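Local coordinates for hemoglobin subunit alpha (Isurus oxyrinchus, PDB 3MKB), which binds haem as the alpha chain of the shark's tetrameric haemoglobin and probably carries oxygen in its blood, at residues A1-I13 with P118-A130. Sequence-based numbering, arbitrary orientation.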
loop_
_atom_site.group_PDB
_atom_site.type_symbol
_atom_site.label_atom_id
_atom_site.label_comp_id
_atom_site.label_asym_id
_atom_site.label_seq_id
_atom_site.Cartn_x
_atom_site.Cartn_y
_atom_site.Cartn_z
ATOM N N ALA A 1 -19.523 10.755 -8.084
ATOM C CA ALA A 1 -18.199 11.223 -7.527
ATOM C C ALA A 1 -17.605 12.442 -8.274
ATOM O O ALA A 1 -16.641 13.064 -7.785
ATOM C CB ALA A 1 -17.166 10.046 -7.457
ATOM N N PHE A 2 -18.186 12.806 -9.420
ATOM C CA PHE A 2 -17.668 13.951 -10.180
ATOM C C PHE A 2 -18.571 15.205 -10.190
ATOM O O PHE A 2 -19.573 15.263 -10.906
ATOM C CB PHE A 2 -17.258 13.548 -11.618
ATOM C CG PHE A 2 -16.175 12.485 -11.677
ATOM C CD1 PHE A 2 -16.464 11.207 -12.149
ATOM C CD2 PHE A 2 -14.876 12.762 -11.247
ATOM C CE1 PHE A 2 -15.478 10.229 -12.193
ATOM C CE2 PHE A 2 -13.883 11.784 -11.292
ATOM C CZ PHE A 2 -14.188 10.520 -11.755
ATOM N N THR A 3 -18.161 16.205 -9.403
ATOM C CA THR A 3 -18.702 17.572 -9.474
ATOM C C THR A 3 -18.530 18.180 -10.869
ATOM O O THR A 3 -17.602 17.833 -11.605
ATOM C CB THR A 3 -18.048 18.523 -8.447
ATOM O OG1 THR A 3 -16.728 18.890 -8.871
ATOM C CG2 THR A 3 -18.005 17.905 -7.051
ATOM N N GLY A 4 -19.453 19.070 -11.232
ATOM C CA GLY A 4 -19.364 19.844 -12.471
ATOM C C GLY A 4 -18.001 20.472 -12.671
ATOM O O GLY A 4 -17.495 20.477 -13.785
ATOM N N VAL A 5 -17.399 20.974 -11.592
ATOM C CA VAL A 5 -16.108 21.671 -11.681
ATOM C C VAL A 5 -14.944 20.686 -11.986
ATOM O O VAL A 5 -14.035 21.001 -12.754
ATOM C CB VAL A 5 -15.824 22.520 -10.414
ATOM C CG1 VAL A 5 -14.384 23.010 -10.412
ATOM C CG2 VAL A 5 -16.779 23.698 -10.363
ATOM N N GLU A 6 -15.037 19.480 -11.421
ATOM C CA GLU A 6 -14.081 18.429 -11.745
ATOM C C GLU A 6 -14.243 17.932 -13.169
ATOM O O GLU A 6 -13.245 17.736 -13.859
ATOM C CB GLU A 6 -14.174 17.299 -10.733
ATOM C CG GLU A 6 -13.466 17.690 -9.423
ATOM C CD GLU A 6 -13.810 16.790 -8.292
ATOM O OE1 GLU A 6 -14.850 16.102 -8.401
ATOM O OE2 GLU A 6 -13.060 16.801 -7.288
ATOM N N ARG A 7 -15.492 17.753 -13.620
ATOM C CA ARG A 7 -15.744 17.260 -14.990
ATOM C C ARG A 7 -15.138 18.196 -15.992
ATOM O O ARG A 7 -14.491 17.777 -16.950
ATOM C CB ARG A 7 -17.235 17.052 -15.263
ATOM C CG ARG A 7 -17.838 16.052 -14.281
ATOM C CD ARG A 7 -19.388 16.174 -14.185
ATOM N NE ARG A 7 -20.024 14.891 -13.870
ATOM C CZ ARG A 7 -20.239 13.915 -14.762
ATOM N NH1 ARG A 7 -19.858 14.032 -16.039
ATOM N NH2 ARG A 7 -20.819 12.796 -14.363
ATOM N N SER A 8 -15.328 19.489 -15.766
ATOM C CA SER A 8 -14.735 20.486 -16.624
ATOM C C SER A 8 -13.194 20.345 -16.633
ATOM O O SER A 8 -12.534 20.311 -17.707
ATOM C CB SER A 8 -15.167 21.882 -16.166
ATOM O OG SER A 8 -14.415 22.879 -16.873
ATOM N N THR A 9 -12.630 20.243 -15.440
ATOM C CA THR A 9 -11.185 20.209 -15.299
ATOM C C THR A 9 -10.574 18.954 -15.937
ATOM O O THR A 9 -9.541 19.055 -16.581
ATOM C CB THR A 9 -10.789 20.321 -13.818
ATOM O OG1 THR A 9 -10.910 21.701 -13.405
ATOM C CG2 THR A 9 -9.340 19.829 -13.588
ATOM N N ILE A 10 -11.225 17.801 -15.756
ATOM C CA ILE A 10 -10.796 16.532 -16.362
ATOM C C ILE A 10 -10.797 16.680 -17.908
ATOM O O ILE A 10 -9.795 16.405 -18.548
ATOM C CB ILE A 10 -11.711 15.344 -15.830
ATOM C CG1 ILE A 10 -11.307 14.968 -14.387
ATOM C CG2 ILE A 10 -11.678 14.093 -16.754
ATOM C CD1 ILE A 10 -12.373 14.262 -13.554
ATOM N N GLY A 11 -11.928 17.153 -18.463
ATOM C CA GLY A 11 -12.085 17.495 -19.890
ATOM C C GLY A 11 -10.901 18.280 -20.443
ATOM O O GLY A 11 -10.290 17.902 -21.462
ATOM N N ALA A 12 -10.562 19.383 -19.768
ATOM C CA ALA A 12 -9.422 20.192 -20.210
ATOM C C ALA A 12 -8.108 19.399 -20.161
ATOM O O ALA A 12 -7.352 19.439 -21.123
ATOM C CB ALA A 12 -9.318 21.529 -19.370
ATOM N N ILE A 13 -7.826 18.725 -19.026
ATOM C CA ILE A 13 -6.660 17.808 -18.919
ATOM C C ILE A 13 -6.643 16.741 -20.042
ATOM O O ILE A 13 -5.590 16.518 -20.658
ATOM C CB ILE A 13 -6.509 17.133 -17.502
ATOM C CG1 ILE A 13 -6.415 18.159 -16.351
ATOM C CG2 ILE A 13 -5.306 16.125 -17.434
ATOM C CD1 ILE A 13 -5.170 18.939 -16.263
ATOM N N PRO A 118 -4.165 22.362 -6.424
ATOM C CA PRO A 118 -4.718 21.299 -5.632
ATOM C C PRO A 118 -6.118 20.840 -6.103
ATOM O O PRO A 118 -6.375 19.644 -6.069
ATOM C CB PRO A 118 -4.747 21.895 -4.225
ATOM C CG PRO A 118 -3.678 22.871 -4.225
ATOM C CD PRO A 118 -3.692 23.481 -5.572
ATOM N N ALA A 119 -6.997 21.768 -6.493
ATOM C CA ALA A 119 -8.298 21.351 -7.031
ATOM C C ALA A 119 -8.179 20.491 -8.314
ATOM O O ALA A 119 -8.870 19.488 -8.466
ATOM C CB ALA A 119 -9.253 22.603 -7.247
ATOM N N THR A 120 -7.284 20.865 -9.202
ATOM C CA THR A 120 -7.095 20.169 -10.490
ATOM C C THR A 120 -6.520 18.760 -10.270
ATOM O O THR A 120 -7.002 17.764 -10.781
ATOM C CB THR A 120 -6.108 20.976 -11.373
ATOM O OG1 THR A 120 -6.755 22.185 -11.766
ATOM C CG2 THR A 120 -5.682 20.190 -12.622
ATOM N N HIS A 121 -5.467 18.718 -9.464
ATOM C CA HIS A 121 -4.845 17.475 -9.018
ATOM C C HIS A 121 -5.875 16.546 -8.366
ATOM O O HIS A 121 -5.909 15.332 -8.638
ATOM C CB HIS A 121 -3.750 17.928 -8.032
ATOM C CG HIS A 121 -3.005 16.819 -7.362
ATOM N ND1 HIS A 121 -1.962 17.078 -6.505
ATOM C CD2 HIS A 121 -3.145 15.472 -7.394
ATOM C CE1 HIS A 121 -1.506 15.938 -6.010
ATOM N NE2 HIS A 121 -2.208 14.951 -6.533
ATOM N N CYS A 122 -6.723 17.116 -7.507
ATOM C CA CYS A 122 -7.751 16.327 -6.838
ATOM C C CYS A 122 -8.644 15.709 -7.914
ATOM O O CYS A 122 -8.905 14.505 -7.909
ATOM C CB CYS A 122 -8.532 17.174 -5.797
ATOM S SG CYS A 122 -9.702 16.197 -5.004
ATOM N N ALA A 123 -9.091 16.524 -8.851
ATOM C CA ALA A 123 -9.939 16.028 -9.964
ATOM C C ALA A 123 -9.330 14.859 -10.749
ATOM O O ALA A 123 -9.992 13.817 -10.978
ATOM C CB ALA A 123 -10.243 17.148 -10.892
ATOM N N VAL A 124 -8.084 15.033 -11.173
ATOM C CA VAL A 124 -7.396 13.990 -11.953
ATOM C C VAL A 124 -7.168 12.736 -11.124
ATOM O O VAL A 124 -7.458 11.616 -11.584
ATOM C CB VAL A 124 -6.066 14.476 -12.556
ATOM C CG1 VAL A 124 -5.493 13.414 -13.564
ATOM C CG2 VAL A 124 -6.288 15.797 -13.243
ATOM N N ASP A 125 -6.637 12.909 -9.910
ATOM C CA ASP A 125 -6.463 11.783 -9.004
ATOM C C ASP A 125 -7.741 10.992 -8.787
ATOM O O ASP A 125 -7.690 9.761 -8.700
ATOM C CB ASP A 125 -5.925 12.208 -7.644
ATOM C CG ASP A 125 -5.264 11.046 -6.899
ATOM O OD1 ASP A 125 -4.742 10.116 -7.557
ATOM O OD2 ASP A 125 -5.157 11.120 -5.670
ATOM N N LYS A 126 -8.892 11.674 -8.761
ATOM C CA LYS A 126 -10.162 10.950 -8.703
ATOM C C LYS A 126 -10.449 10.117 -9.931
ATOM O O LYS A 126 -10.887 8.974 -9.796
ATOM C CB LYS A 126 -11.356 11.881 -8.430
ATOM C CG LYS A 126 -11.304 12.423 -7.027
ATOM C CD LYS A 126 -12.359 13.508 -6.815
ATOM C CE LYS A 126 -13.749 12.872 -6.728
ATOM N NZ LYS A 126 -14.726 13.804 -6.066
ATOM N N LEU A 127 -10.249 10.681 -11.109
ATOM C CA LEU A 127 -10.271 9.892 -12.349
ATOM C C LEU A 127 -9.297 8.692 -12.297
ATOM O O LEU A 127 -9.685 7.538 -12.536
ATOM C CB LEU A 127 -9.989 10.771 -13.573
ATOM C CG LEU A 127 -9.897 10.052 -14.939
ATOM C CD1 LEU A 127 -11.201 9.320 -15.294
ATOM C CD2 LEU A 127 -9.398 10.965 -16.077
ATOM N N LEU A 128 -8.022 8.949 -12.000
ATOM C CA LEU A 128 -7.067 7.804 -11.888
ATOM C C LEU A 128 -7.441 6.696 -10.885
ATOM O O LEU A 128 -7.274 5.499 -11.201
ATOM C CB LEU A 128 -5.608 8.294 -11.684
ATOM C CG LEU A 128 -5.098 9.253 -12.778
ATOM C CD1 LEU A 128 -3.698 9.868 -12.596
ATOM C CD2 LEU A 128 -5.169 8.557 -14.147
ATOM N N SER A 129 -7.988 7.079 -9.720
ATOM C CA SER A 129 -8.478 6.124 -8.692
ATOM C C SER A 129 -9.587 5.245 -9.213
ATOM O O SER A 129 -9.558 4.033 -8.994
ATOM C CB SER A 129 -8.947 6.801 -7.393
ATOM O OG SER A 129 -7.833 7.393 -6.769
ATOM N N ALA A 130 -10.548 5.854 -9.912
ATOM C CA ALA A 130 -11.624 5.082 -10.560
ATOM C C ALA A 130 -11.070 4.153 -11.665
ATOM O O ALA A 130 -11.531 3.021 -11.852
ATOM C CB ALA A 130 -12.652 6.049 -11.133
HETATM O O HOH W 1 -11.163 19.172 -7.357
#
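Helix 4-13 crosses helix 118-130 nearly at a right angle (-82°), with 9.0 Å between the axes, and Glu-6 and Ala-123 bring the two backbones closest together, CA to CA 5.1 Å. Ala-123 is small enough to allow this: its CB packs against the Glu-6 chain, 3.6 Å from CG, and also meets Thr-9 CG2. Lys-126 runs across Glu-6 roughly at right angles and bends at chi3 (73°), which carries NZ round to Ala-1 O, 2.7 Å away and nearly in line with the carbonyl bond. The same NZ forms a salt bridge with Glu-6 OE1 at 3.3 Å, weak as a hydrogen bond. With an alanine in place of Lys-126, the Ala-1 carbonyl would probably lose this donor and the Glu-6 carboxylate its cationic partner, leaving the N-terminal residues freer to move. Glu-6 has further work: its N donates to Thr-3 OG1 and its OE1 accepts a weak bond from Thr-3 N, the two halves of a capping box with Thr-3 at the N-cap; Thr-3 OG1 adds a second weak bond to OE1, while one water bridges OE2 to Ala-119 O. In globin terms this is helix A lying across helix H, the first and last long helices of the fold. Phe-2 reaches the same partner helix from the residues ahead of helix 4-13, its ring edge turned to Leu-127 N, CE2 3.8 Å away. Deeper in, Ile-10 lays CD1 against Ala-123 O, and its CG2 meets Leu-127 CD2 at 3.9 Å. Leu-127 and Ile-10 both also touch Ala-70 of helix 53-70. Farther along, Ile-13 lays its longer branch along two neighbours, CG1 against Val-124 CG2 and the terminal CD1 against Thr-120 CG2, and Thr-9 CG2 meets Thr-120 CG2 at 3.8 Å.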